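Long-range contacts in uncharacterized protein (Vibrio parahaemolyticus, PDB 1ZBP), which is of unknown function but belongs to the ImpE family and so is probably an accessory protein of type VI secretion: residues P28-I38 against Q53-Y64; R81-A89 against L104-V112. All blocks are in the same frame, centred on the assembly; numbering follows the deposited sequence.

Contact 1 of 2, residues P28-I38 against Q53-Y64; sequences PKDASLRSSFI and QLMQSIKLFPEY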
loop_
_atom_site.group_PDB
_atom_site.type_symbol
_atom_site.label_atom_id
_atom_site.label_comp_id
_atom_site.label_asym_id
_atom_site.label_seq_id
_atom_site.Cartn_x
_atom_site.Cartn_y
_atom_site.Cartn_z
ATOM N N PRO A 28 -10.378 -4.381 30.091
ATOM C CA PRO A 28 -11.229 -4.293 28.897
ATOM C C PRO A 28 -11.836 -2.922 28.628
ATOM O O PRO A 28 -12.364 -2.675 27.548
ATOM C CB PRO A 28 -12.296 -5.355 29.158
ATOM C CG PRO A 28 -12.454 -5.296 30.644
ATOM C CD PRO A 28 -11.010 -5.241 31.109
ATOM N N LYS A 29 -11.762 -2.037 29.612
ATOM C CA LYS A 29 -12.318 -0.704 29.458
ATOM C C LYS A 29 -11.235 0.320 29.151
ATOM O O LYS A 29 -11.405 1.511 29.423
ATOM C CB LYS A 29 -13.084 -0.296 30.723
ATOM C CG LYS A 29 -14.270 -1.207 31.063
ATOM C CD LYS A 29 -15.328 -1.214 29.959
ATOM C CE LYS A 29 -16.484 -2.150 30.308
ATOM N NZ LYS A 29 -17.627 -2.064 29.354
ATOM N N ASP A 30 -10.120 -0.144 28.585
ATOM C CA ASP A 30 -9.021 0.754 28.233
ATOM C C ASP A 30 -8.976 0.990 26.722
ATOM O O ASP A 30 -8.792 0.058 25.940
ATOM C CB ASP A 30 -7.678 0.184 28.697
ATOM C CG ASP A 30 -6.576 1.228 28.694
ATOM O OD1 ASP A 30 -6.342 1.856 27.637
ATOM O OD2 ASP A 30 -5.942 1.433 29.753
ATOM N N ALA A 31 -9.144 2.247 26.323
ATOM C CA ALA A 31 -9.140 2.622 24.912
ATOM C C ALA A 31 -7.766 2.439 24.260
ATOM O O ALA A 31 -7.652 1.771 23.225
ATOM C CB ALA A 31 -9.605 4.067 24.759
ATOM N N SER A 32 -6.735 3.029 24.871
ATOM C CA SER A 32 -5.359 2.950 24.369
ATOM C C SER A 32 -4.915 1.532 24.023
ATOM O O SER A 32 -4.255 1.320 23.011
ATOM C CB SER A 32 -4.378 3.536 25.394
ATOM O OG SER A 32 -4.607 4.918 25.612
ATOM N N LEU A 33 -5.263 0.565 24.867
ATOM C CA LEU A 33 -4.882 -0.817 24.609
ATOM C C LEU A 33 -5.624 -1.363 23.397
ATOM O O LEU A 33 -5.004 -1.917 22.492
ATOM C CB LEU A 33 -5.154 -1.697 25.836
ATOM C CG LEU A 33 -4.151 -1.594 26.995
ATOM C CD1 LEU A 33 -4.638 -2.404 28.197
ATOM C CD2 LEU A 33 -2.791 -2.107 26.532
ATOM N N ARG A 34 -6.945 -1.203 23.372
ATOM C CA ARG A 34 -7.738 -1.694 22.247
ATOM C C ARG A 34 -7.277 -1.025 20.949
ATOM O O ARG A 34 -7.127 -1.685 19.919
ATOM C CB ARG A 34 -9.232 -1.437 22.493
ATOM C CG ARG A 34 -9.869 -2.383 23.505
ATOM C CD ARG A 34 -11.320 -2.005 23.786
ATOM N NE ARG A 34 -11.979 -2.916 24.725
ATOM C CZ ARG A 34 -12.490 -4.103 24.402
ATOM N NH1 ARG A 34 -13.068 -4.860 25.331
ATOM N NH2 ARG A 34 -12.437 -4.532 23.151
ATOM N N SER A 35 -7.033 0.282 21.024
ATOM C CA SER A 35 -6.568 1.069 19.884
ATOM C C SER A 35 -5.235 0.546 19.352
ATOM O O SER A 35 -5.074 0.339 18.146
ATOM C CB SER A 35 -6.412 2.538 20.284
ATOM O OG SER A 35 -5.932 3.330 19.204
ATOM N N SER A 36 -4.275 0.335 20.248
ATOM C CA SER A 36 -2.967 -0.179 19.844
ATOM C C SER A 36 -3.096 -1.587 19.267
ATOM O O SER A 36 -2.311 -1.993 18.411
ATOM C CB SER A 36 -2.003 -0.196 21.041
ATOM O OG SER A 36 -1.776 1.121 21.537
ATOM N N PHE A 37 -4.092 -2.329 19.734
ATOM C CA PHE A 37 -4.314 -3.697 19.260
ATOM C C PHE A 37 -4.904 -3.690 17.832
ATOM O O PHE A 37 -4.713 -4.638 17.062
ATOM C CB PHE A 37 -5.250 -4.426 20.240
ATOM C CG PHE A 37 -5.696 -5.787 19.774
ATOM C CD1 PHE A 37 -4.772 -6.731 19.340
ATOM C CD2 PHE A 37 -7.052 -6.118 19.753
ATOM C CE1 PHE A 37 -5.186 -7.982 18.886
ATOM C CE2 PHE A 37 -7.474 -7.367 19.300
ATOM C CZ PHE A 37 -6.537 -8.298 18.864
ATOM N N ILE A 38 -5.609 -2.610 17.482
ATOM C CA ILE A 38 -6.214 -2.465 16.158
ATOM C C ILE A 38 -5.136 -2.134 15.120
ATOM O O ILE A 38 -5.155 -2.650 13.993
ATOM C CB ILE A 38 -7.282 -1.337 16.144
ATOM C CG1 ILE A 38 -8.457 -1.725 17.037
ATOM C CG2 ILE A 38 -7.778 -1.093 14.718
ATOM C CD1 ILE A 38 -9.353 -0.576 17.402
ATOM N N GLN A 53 -12.883 -5.223 16.064
ATOM C CA GLN A 53 -12.437 -4.408 17.190
ATOM C C GLN A 53 -12.817 -2.935 17.013
ATOM O O GLN A 53 -13.070 -2.230 17.987
ATOM C CB GLN A 53 -10.923 -4.543 17.364
ATOM C CG GLN A 53 -10.472 -5.953 17.736
ATOM C CD GLN A 53 -10.925 -6.375 19.128
ATOM O OE1 GLN A 53 -10.510 -5.797 20.134
ATOM N NE2 GLN A 53 -11.787 -7.381 19.189
ATOM N N LEU A 54 -12.848 -2.473 15.768
ATOM C CA LEU A 54 -13.208 -1.088 15.491
ATOM C C LEU A 54 -14.698 -0.860 15.760
ATOM O O LEU A 54 -15.107 0.231 16.146
ATOM C CB LEU A 54 -12.864 -0.731 14.038
ATOM C CG LEU A 54 -11.375 -0.539 13.729
ATOM C CD1 LEU A 54 -11.099 -0.651 12.241
ATOM C CD2 LEU A 54 -10.942 0.801 14.275
HETATM N N MSE A 55 -15.516 -1.887 15.556
HETATM C CA MSE A 55 -16.941 -1.742 15.809
HETATM C C MSE A 55 -17.177 -1.689 17.321
HETATM O O MSE A 55 -18.034 -0.941 17.795
HETATM C CB MSE A 55 -17.732 -2.898 15.178
HETATM C CG MSE A 55 -17.715 -2.915 13.643
HETATM SE SE MSE A 55 -19.048 -4.098 12.811
HETATM C CE MSE A 55 -17.996 -5.708 12.533
ATOM N N GLN A 56 -16.403 -2.462 18.079
ATOM C CA GLN A 56 -16.545 -2.481 19.529
ATOM C C GLN A 56 -16.083 -1.197 20.201
ATOM O O GLN A 56 -16.768 -0.675 21.081
ATOM C CB GLN A 56 -15.807 -3.678 20.108
ATOM C CG GLN A 56 -16.458 -4.978 19.705
ATOM C CD GLN A 56 -16.014 -6.155 20.539
ATOM O OE1 GLN A 56 -14.846 -6.552 20.523
ATOM N NE2 GLN A 56 -16.953 -6.719 21.290
ATOM N N SER A 57 -14.930 -0.686 19.784
ATOM C CA SER A 57 -14.408 0.555 20.345
ATOM C C SER A 57 -15.375 1.729 20.138
ATOM O O SER A 57 -15.383 2.682 20.921
ATOM C CB SER A 57 -13.040 0.888 19.730
ATOM O OG SER A 57 -12.027 0.049 20.263
ATOM N N ILE A 58 -16.189 1.660 19.088
ATOM C CA ILE A 58 -17.151 2.724 18.814
ATOM C C ILE A 58 -18.235 2.683 19.872
ATOM O O ILE A 58 -18.660 3.724 20.379
ATOM C CB ILE A 58 -17.778 2.560 17.416
ATOM C CG1 ILE A 58 -16.756 2.991 16.360
ATOM C CG2 ILE A 58 -19.073 3.365 17.302
ATOM C CD1 ILE A 58 -17.182 2.705 14.943
ATOM N N LYS A 59 -18.673 1.473 20.211
ATOM C CA LYS A 59 -19.708 1.295 21.225
ATOM C C LYS A 59 -19.189 1.709 22.586
ATOM O O LYS A 59 -19.873 2.408 23.338
ATOM C CB LYS A 59 -20.154 -0.161 21.317
ATOM C CG LYS A 59 -20.885 -0.662 20.110
ATOM C CD LYS A 59 -21.372 -2.066 20.344
ATOM C CE LYS A 59 -22.097 -2.579 19.128
ATOM N NZ LYS A 59 -22.670 -3.928 19.380
ATOM N N LEU A 60 -17.971 1.277 22.893
ATOM C CA LEU A 60 -17.361 1.558 24.177
ATOM C C LEU A 60 -16.857 2.963 24.352
ATOM O O LEU A 60 -16.905 3.508 25.453
ATOM C CB LEU A 60 -16.209 0.590 24.422
ATOM C CG LEU A 60 -16.513 -0.900 24.567
ATOM C CD1 LEU A 60 -15.215 -1.595 24.950
ATOM C CD2 LEU A 60 -17.579 -1.137 25.636
ATOM N N PHE A 61 -16.371 3.548 23.260
ATOM C CA PHE A 61 -15.786 4.897 23.289
ATOM C C PHE A 61 -16.267 5.744 22.105
ATOM O O PHE A 61 -15.457 6.236 21.308
ATOM C CB PHE A 61 -14.254 4.775 23.250
ATOM C CG PHE A 61 -13.699 3.726 24.192
ATOM C CD1 PHE A 61 -13.565 3.986 25.556
ATOM C CD2 PHE A 61 -13.320 2.476 23.713
ATOM C CE1 PHE A 61 -13.060 3.019 26.421
ATOM C CE2 PHE A 61 -12.816 1.504 24.572
ATOM C CZ PHE A 61 -12.683 1.774 25.932
ATOM N N PRO A 62 -17.592 5.944 21.988
ATOM C CA PRO A 62 -18.178 6.729 20.898
ATOM C C PRO A 62 -17.580 8.121 20.731
ATOM O O PRO A 62 -17.817 8.792 19.724
ATOM C CB PRO A 62 -19.660 6.776 21.267
ATOM C CG PRO A 62 -19.636 6.710 22.761
ATOM C CD PRO A 62 -18.611 5.642 23.009
ATOM N N GLU A 63 -16.810 8.560 21.718
ATOM C CA GLU A 63 -16.187 9.875 21.652
ATOM C C GLU A 63 -15.049 9.872 20.625
ATOM O O GLU A 63 -14.642 10.925 20.142
ATOM C CB GLU A 63 -15.654 10.279 23.029
ATOM C CG GLU A 63 -14.633 9.308 23.610
ATOM C CD GLU A 63 -15.195 8.474 24.749
ATOM O OE1 GLU A 63 -16.312 7.917 24.602
ATOM O OE2 GLU A 63 -14.501 8.360 25.787
ATOM N N TYR A 64 -14.545 8.683 20.303
ATOM C CA TYR A 64 -13.474 8.534 19.328
ATOM C C TYR A 64 -14.009 7.910 18.044
ATOM O O TYR A 64 -13.346 7.069 17.428
ATOM C CB TYR A 64 -12.353 7.649 19.881
ATOM C CG TYR A 64 -11.692 8.177 21.138
ATOM C CD1 TYR A 64 -11.297 9.508 21.234
ATOM C CD2 TYR A 64 -11.440 7.333 22.221
ATOM C CE1 TYR A 64 -10.664 9.990 22.381
ATOM C CE2 TYR A 64 -10.807 7.797 23.372
ATOM C CZ TYR A 64 -10.420 9.129 23.445
ATOM O OH TYR A 64 -9.784 9.589 24.575
#
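Ile38 lies opposite Gln53 and Ala31 opposite Phe61 as the helical parts 31-38 and 53-60 run antiparallel, their axes 10.2 Å apart at an angle of 160°. Arg34 is the knob in the middle, set in a hole formed by Gln53, Gln56, Ser57 and Leu60. Its chain is extended from CG to NE, which carries the guanidinium past Ser57 to the end of Leu60, whose CD1 lies over one guanidinium face, 3.5 Å from Arg34 NE. In its own plane the same group grips the Pro28 carbonyl side-on: Arg34 NE reaches Pro28 O at 2.9 Å, and NH1 adds a second, more bent bond to that oxygen. This double grip fixes the guanidinium's rotation and ties the turn before the helix to its first turn. The arrangement is a helical hairpin, consistent with a tetratricopeptide-like alpha-helical array; helix 13-25 touches Leu33 and Phe37, and helix 65-84 touches Leu54 and Ile58. Ala31 CB stands 3.8 Å from the Phe61 ring centroid, only 4° off the normal, a CH-pi contact, while Leu60 CB lies over the opposite face and Arg34 CD meets the ring edge. At the other end, Ile38 CG2 packs 3.7 Å from Leu54 CD2. The Gln53 chain, bent at chi2 (-68°), brings its OE1 to the Phe37 ring edge, 3.5 Å from Phe37 CD2. That oxygen is buried and has no hydrogen-bond partner; the nearby Arg34 NH2 lies 3.8 Å from Gln53 OE1, too far to bond.

Contact 2 of 2, residues R81-A89 against L104-V112; sequences RKDFAQGAA and LVSFNLSMV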
loop_
_atom_site.group_PDB
_atom_site.type_symbol
_atom_site.label_atom_id
_atom_site.label_comp_id
_atom_site.label_asym_id
_atom_site.label_seq_id
_atom_site.Cartn_x
_atom_site.Cartn_y
_atom_site.Cartn_z
ATOM N N ARG A 81 -8.013 -4.206 -1.749
ATOM C CA ARG A 81 -6.709 -4.434 -2.362
ATOM C C ARG A 81 -6.293 -5.888 -2.215
ATOM O O ARG A 81 -5.767 -6.492 -3.149
ATOM C CB ARG A 81 -5.655 -3.512 -1.730
ATOM C CG ARG A 81 -4.203 -3.863 -2.027
ATOM C CD ARG A 81 -3.335 -2.815 -1.369
ATOM N NE ARG A 81 -1.910 -2.957 -1.616
ATOM C CZ ARG A 81 -1.034 -3.383 -0.710
ATOM N NH1 ARG A 81 -1.444 -3.727 0.509
ATOM N NH2 ARG A 81 0.266 -3.416 -1.006
ATOM N N LYS A 82 -6.509 -6.455 -1.037
ATOM C CA LYS A 82 -6.140 -7.849 -0.846
ATOM C C LYS A 82 -6.998 -8.684 -1.784
ATOM O O LYS A 82 -6.564 -9.720 -2.282
ATOM C CB LYS A 82 -6.365 -8.288 0.602
ATOM C CG LYS A 82 -5.715 -9.620 0.927
ATOM C CD LYS A 82 -5.733 -9.914 2.422
ATOM C CE LYS A 82 -6.985 -10.659 2.837
ATOM N NZ LYS A 82 -6.921 -11.020 4.281
ATOM N N ASP A 83 -8.219 -8.224 -2.044
ATOM C CA ASP A 83 -9.088 -8.962 -2.947
ATOM C C ASP A 83 -8.716 -8.719 -4.401
ATOM O O ASP A 83 -8.763 -9.636 -5.225
ATOM C CB ASP A 83 -10.557 -8.611 -2.700
ATOM C CG ASP A 83 -11.038 -9.077 -1.339
ATOM O OD1 ASP A 83 -10.620 -10.174 -0.918
ATOM O OD2 ASP A 83 -11.838 -8.362 -0.701
ATOM N N PHE A 84 -8.332 -7.490 -4.721
ATOM C CA PHE A 84 -7.947 -7.181 -6.084
ATOM C C PHE A 84 -6.820 -8.097 -6.560
ATOM O O PHE A 84 -6.640 -8.305 -7.760
ATOM C CB PHE A 84 -7.525 -5.717 -6.199
ATOM C CG PHE A 84 -6.960 -5.363 -7.534
ATOM C CD1 PHE A 84 -5.587 -5.372 -7.740
ATOM C CD2 PHE A 84 -7.801 -5.077 -8.600
ATOM C CE1 PHE A 84 -5.061 -5.102 -8.991
ATOM C CE2 PHE A 84 -7.286 -4.805 -9.857
ATOM C CZ PHE A 84 -5.912 -4.817 -10.057
ATOM N N ALA A 85 -6.067 -8.656 -5.620
ATOM C CA ALA A 85 -4.972 -9.558 -5.967
ATOM C C ALA A 85 -5.506 -10.790 -6.718
ATOM O O ALA A 85 -4.757 -11.729 -6.987
ATOM C CB ALA A 85 -4.224 -9.985 -4.697
ATOM N N GLN A 86 -6.800 -10.760 -7.046
ATOM C CA GLN A 86 -7.487 -11.816 -7.786
ATOM C C GLN A 86 -8.705 -11.262 -8.552
ATOM O O GLN A 86 -8.723 -11.274 -9.784
ATOM C CB GLN A 86 -7.930 -12.940 -6.843
ATOM C CG GLN A 86 -6.772 -13.736 -6.225
ATOM C CD GLN A 86 -6.508 -13.379 -4.764
ATOM O OE1 GLN A 86 -6.654 -12.224 -4.366
ATOM N NE2 GLN A 86 -6.096 -14.370 -3.966
ATOM N N GLY A 87 -9.710 -10.765 -7.830
ATOM C CA GLY A 87 -10.905 -10.227 -8.473
ATOM C C GLY A 87 -10.972 -8.709 -8.563
ATOM O O GLY A 87 -10.207 -8.009 -7.909
ATOM N N ALA A 88 -11.895 -8.191 -9.370
ATOM C CA ALA A 88 -12.033 -6.744 -9.540
ATOM C C ALA A 88 -12.684 -6.079 -8.331
ATOM O O ALA A 88 -13.824 -6.386 -7.985
ATOM C CB ALA A 88 -12.843 -6.433 -10.800
ATOM N N ALA A 89 -11.956 -5.159 -7.703
ATOM C CA ALA A 89 -12.439 -4.441 -6.528
ATOM C C ALA A 89 -11.641 -3.153 -6.350
ATOM O O ALA A 89 -11.530 -2.631 -5.244
ATOM C CB ALA A 89 -12.289 -5.315 -5.289
ATOM N N LEU A 104 -4.648 -5.626 -16.250
ATOM C CA LEU A 104 -4.247 -5.644 -14.834
ATOM C C LEU A 104 -5.004 -6.687 -14.002
ATOM O O LEU A 104 -4.403 -7.387 -13.178
ATOM C CB LEU A 104 -4.428 -4.256 -14.193
ATOM C CG LEU A 104 -3.263 -3.257 -14.247
ATOM C CD1 LEU A 104 -2.036 -3.840 -13.544
ATOM C CD2 LEU A 104 -2.925 -2.922 -15.683
ATOM N N VAL A 105 -6.317 -6.778 -14.206
ATOM C CA VAL A 105 -7.128 -7.750 -13.484
ATOM C C VAL A 105 -6.825 -9.179 -13.972
ATOM O O VAL A 105 -6.739 -10.101 -13.165
ATOM C CB VAL A 105 -8.643 -7.450 -13.638
ATOM C CG1 VAL A 105 -8.961 -6.052 -13.112
ATOM C CG2 VAL A 105 -9.052 -7.564 -15.083
ATOM N N SER A 106 -6.643 -9.354 -15.284
ATOM C CA SER A 106 -6.335 -10.671 -15.852
ATOM C C SER A 106 -4.968 -11.158 -15.372
ATOM O O SER A 106 -4.727 -12.373 -15.296
ATOM C CB SER A 106 -6.351 -10.634 -17.390
ATOM O OG SER A 106 -7.674 -10.537 -17.916
ATOM N N PHE A 107 -4.078 -10.209 -15.056
ATOM C CA PHE A 107 -2.734 -10.523 -14.556
ATOM C C PHE A 107 -2.886 -11.277 -13.234
ATOM O O PHE A 107 -2.272 -12.330 -13.040
ATOM C CB PHE A 107 -1.919 -9.233 -14.343
ATOM C CG PHE A 107 -0.536 -9.455 -13.764
ATOM C CD1 PHE A 107 -0.364 -9.773 -12.416
ATOM C CD2 PHE A 107 0.596 -9.348 -14.569
ATOM C CE1 PHE A 107 0.914 -9.983 -11.875
ATOM C CE2 PHE A 107 1.873 -9.558 -14.037
ATOM C CZ PHE A 107 2.033 -9.877 -12.687
ATOM N N ASN A 108 -3.718 -10.757 -12.333
ATOM C CA ASN A 108 -3.936 -11.423 -11.047
ATOM C C ASN A 108 -4.748 -12.699 -11.215
ATOM O O ASN A 108 -4.494 -13.694 -10.537
ATOM C CB ASN A 108 -4.633 -10.486 -10.062
ATOM C CG ASN A 108 -3.713 -9.395 -9.555
ATOM O OD1 ASN A 108 -2.677 -9.672 -8.944
ATOM N ND2 ASN A 108 -4.087 -8.147 -9.801
ATOM N N LEU A 109 -5.725 -12.670 -12.118
ATOM C CA LEU A 109 -6.557 -13.846 -12.372
ATOM C C LEU A 109 -5.689 -15.008 -12.844
ATOM O O LEU A 109 -5.991 -16.163 -12.563
ATOM C CB LEU A 109 -7.632 -13.529 -13.420
ATOM C CG LEU A 109 -8.885 -12.863 -12.854
ATOM C CD1 LEU A 109 -9.810 -12.396 -13.970
ATOM C CD2 LEU A 109 -9.591 -13.865 -11.948
ATOM N N SER A 110 -4.610 -14.692 -13.559
ATOM C CA SER A 110 -3.685 -15.708 -14.045
ATOM C C SER A 110 -2.697 -16.104 -12.949
ATOM O O SER A 110 -2.238 -17.244 -12.908
ATOM C CB SER A 110 -2.901 -15.204 -15.260
ATOM O OG SER A 110 -3.719 -15.076 -16.405
HETATM N N MSE A 111 -2.349 -15.162 -12.076
HETATM C CA MSE A 111 -1.421 -15.463 -10.987
HETATM C C MSE A 111 -2.026 -16.544 -10.107
HETATM O O MSE A 111 -1.328 -17.440 -9.634
HETATM C CB MSE A 111 -1.139 -14.215 -10.145
HETATM C CG MSE A 111 0.060 -13.392 -10.609
HETATM SE SE MSE A 111 1.747 -14.336 -10.381
HETATM C CE MSE A 111 1.670 -14.599 -8.465
ATOM N N VAL A 112 -3.335 -16.456 -9.893
ATOM C CA VAL A 112 -4.030 -17.437 -9.076
ATOM C C VAL A 112 -4.319 -18.725 -9.862
ATOM O O VAL A 112 -4.242 -19.819 -9.304
ATOM C CB VAL A 112 -5.351 -16.863 -8.522
ATOM C CG1 VAL A 112 -6.256 -16.441 -9.657
ATOM C CG2 VAL A 112 -6.039 -17.896 -7.646
#
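Phe84 turns its ring toward helix 98-113, where the far end of the ring meets Val105 and Asn108. With CG trans to the backbone nitrogen (chi1 173°), the ring swings over to the helix although its CB does not aim at it. Phe84 CE2 packs 3.9 Å from Val105 CG1, and CZ touches Leu104 CB more loosely at 4.4 Å. The Asn108 amide stands nearly upright to the ring, the two planes 79° apart, and its ND2 approaches Phe84 CE1 to 3.3 Å from an oblique direction. ND2 is also 3.3 Å from Phe84 O, but the angle is too poor for a hydrogen bond. Asn108 packs against the C-terminal end of helix 65-84: Asn108 CB lies 3.3 Å from Ala85 O, where the chain leaves helical geometry. Beyond this turn the backbone passes alongside Leu109, whose CG is 3.5 Å from Gln86 O, and Gln86 CG brushes Val112 CB at 4.1 Å. No hydrogen bond spans the two segments, which meet by packing of a helix C terminus and the turn after it on the flank of helix 98-113. Phe84 also packs on Leu167 of strand 165-169, and Arg81, one turn earlier, forms a salt bridge with Glu157 of strand 155-159; Leu104 and Ser110 lean on helix 116-129, which places the contact between that helix and the small mixed sheet.

From the N terminus, helix 13-25 leads into helix 31-44, and contact 1 closes the hairpin that this helix makes with helix 47-60. Helix 65-84 follows directly and packs against helix 47-60, then runs into the rest of the fold, where its final turn enters contact 2. That contact closes a loop containing strand 91-92, the outer strand that pairs with 165-169 in a small mixed sheet, and the start of helix 98-113. The two closures are in series, neither nested nor crossed, with centres 33 Å apart and nearest atoms about 13 Å apart. Helix 65-84 links them, joining the N-terminal helical array to the alpha-beta part of the chain.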